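Local coordinates for beta-ketoacyl-[acyl-carrier-protein] synthase III (PDB 2X3E) that probably catalyses the first condensation of fatty acid synthesis, condensing the acetyl group of acetyl-CoA with malonyl-ACP, with loss of CO2 and CoA, to make 3-oxobutanoyl-ACP, at residues A155-G160 with N280-S285. The protein carries 1 engineered substitution. Numbering follows the deposited sequence.
Sequences ALFGDG and NTVAAS
At the predicted active site of this thiolase-like enzyme, a single parallel beta bridge between Phe157 and Asn280 joins segment 155-160 to the loop before helix 285-295. Asn280 N donates to Leu156 O at 2.8 Å, and Gly158 N donates in turn to Asn280 O at 2.9 Å, from above the plane of that carbonyl. Both main-chain polar groups of the predicted catalytic asparagine are thus held by the residues flanking Phe157. The Asn280 side chain, with CG anti to the backbone N (chi1 178°), runs beside that of Phe157 and points the same way. Phe157 CE1 approaches Asn280 CG at 3.5 Å, ring and amide planes being 41° apart. Across the bridge, Leu156 CG packs on Asn280 CB at 3.9 Å. Asn280 OD1 accepts from Val282 N at 2.9 Å, closing an Asx turn, while ND2 donates to Ala252 O. Asparagine suits this place because one amide both accepts and donates. Val282 CG2 meets Phe157 CE1 at 3.9 Å, and the Val282 side chain also lies near Ala112, the engineered residue at a predicted active-site position. Farther along, Ala284 CB sits 3.3 Å from Gly160 O; the Gly160 backbone angles call for glycine, because a CB would jam against Asp159 O. With its backbone bridged and its amide bonded at both ends, Asn280 is fixed in rotation next to His250, likewise predicted catalytic, consistent with a preorganised amide.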
loop_
_atom_site.group_PDB
_atom_site.type_symbol
_atom_site.label_atom_id
_atom_site.label_comp_id
_atom_site.label_asym_id
_atom_site.label_seq_id
_atom_site.Cartn_x
_atom_site.Cartn_y
_atom_site.Cartn_z
ATOM N N ALA A 155 18.722 2.850 -19.800
ATOM C CA ALA A 155 18.931 1.638 -20.597
ATOM C C ALA A 155 18.143 0.437 -20.053
ATOM O O ALA A 155 17.782 -0.460 -20.813
ATOM C CB ALA A 155 20.418 1.302 -20.676
ATOM N N LEU A 156 17.866 0.429 -18.751
ATOM C CA LEU A 156 17.285 -0.737 -18.084
ATOM C C LEU A 156 15.763 -0.656 -17.931
ATOM O O LEU A 156 15.052 -1.631 -18.200
ATOM C CB LEU A 156 17.929 -0.906 -16.699
ATOM C CG LEU A 156 17.465 -2.057 -15.801
ATOM C CD1 LEU A 156 17.677 -3.393 -16.491
ATOM C CD2 LEU A 156 18.216 -2.011 -14.468
ATOM N N PHE A 157 15.266 0.500 -17.499
ATOM C CA PHE A 157 13.887 0.607 -17.027
ATOM C C PHE A 157 12.868 0.969 -18.107
ATOM O O PHE A 157 13.107 1.822 -18.956
ATOM C CB PHE A 157 13.781 1.592 -15.849
ATOM C CG PHE A 157 14.356 1.054 -14.574
ATOM C CD1 PHE A 157 13.646 0.139 -13.815
ATOM C CD2 PHE A 157 15.616 1.441 -14.144
ATOM C CE1 PHE A 157 14.178 -0.383 -12.648
ATOM C CE2 PHE A 157 16.150 0.928 -12.980
ATOM C CZ PHE A 157 15.428 0.016 -12.226
ATOM N N GLY A 158 11.722 0.303 -18.040
ATOM C CA GLY A 158 10.582 0.599 -18.909
ATOM C C GLY A 158 9.308 0.684 -18.098
ATOM O O GLY A 158 9.326 0.465 -16.881
ATOM N N ASP A 159 8.205 0.985 -18.779
ATOM C CA ASP A 159 6.900 1.195 -18.154
ATOM C C ASP A 159 5.902 0.131 -18.594
ATOM O O ASP A 159 6.028 -0.461 -19.668
ATOM C CB ASP A 159 6.336 2.567 -18.547
ATOM C CG ASP A 159 7.245 3.719 -18.161
ATOM O OD1 ASP A 159 8.068 3.562 -17.235
ATOM O OD2 ASP A 159 7.120 4.800 -18.781
ATOM N N GLY A 160 4.879 -0.087 -17.777
ATOM C CA GLY A 160 3.839 -1.041 -18.129
ATOM C C GLY A 160 2.970 -1.433 -16.965
ATOM O O GLY A 160 3.204 -1.010 -15.826
ATOM N N ASN A 280 12.962 -3.433 -17.643
ATOM C CA ASN A 280 12.618 -3.667 -16.246
ATOM C C ASN A 280 11.462 -2.745 -15.891
ATOM O O ASN A 280 11.637 -1.531 -15.826
ATOM C CB ASN A 280 13.845 -3.383 -15.368
ATOM C CG ASN A 280 13.573 -3.549 -13.879
ATOM O OD1 ASN A 280 12.439 -3.449 -13.424
ATOM N ND2 ASN A 280 14.635 -3.774 -13.110
ATOM N N THR A 281 10.281 -3.326 -15.689
ATOM C CA THR A 281 9.061 -2.562 -15.425
ATOM C C THR A 281 8.622 -2.632 -13.952
ATOM O O THR A 281 7.471 -2.318 -13.626
ATOM C CB THR A 281 7.914 -3.041 -16.337
ATOM O OG1 THR A 281 7.659 -4.431 -16.105
ATOM C CG2 THR A 281 8.267 -2.834 -17.808
ATOM N N VAL A 282 9.544 -3.024 -13.067
ATOM C CA VAL A 282 9.317 -2.994 -11.608
ATOM C C VAL A 282 8.084 -3.828 -11.220
ATOM O O VAL A 282 8.059 -5.018 -11.526
ATOM C CB VAL A 282 9.292 -1.534 -11.066
ATOM C CG1 VAL A 282 9.362 -1.512 -9.541
ATOM C CG2 VAL A 282 10.455 -0.744 -11.627
ATOM N N ALA A 283 7.055 -3.252 -10.598
ATOM C CA ALA A 283 5.929 -4.070 -10.116
ATOM C C ALA A 283 5.195 -4.811 -11.250
ATOM O O ALA A 283 4.611 -5.868 -11.022
ATOM C CB ALA A 283 4.943 -3.222 -9.268
ATOM N N ALA A 284 5.255 -4.274 -12.468
ATOM C CA ALA A 284 4.627 -4.905 -13.639
ATOM C C ALA A 284 5.398 -6.104 -14.218
ATOM O O ALA A 284 4.861 -6.830 -15.064
ATOM C CB ALA A 284 4.412 -3.864 -14.736
ATOM N N SER A 285 6.638 -6.323 -13.777
ATOM C CA SER A 285 7.550 -7.222 -14.502
ATOM C C SER A 285 7.073 -8.672 -14.544
ATOM O O SER A 285 7.104 -9.310 -15.603
ATOM C CB SER A 285 8.970 -7.139 -13.930
ATOM O OG SER A 285 9.052 -7.694 -12.628
#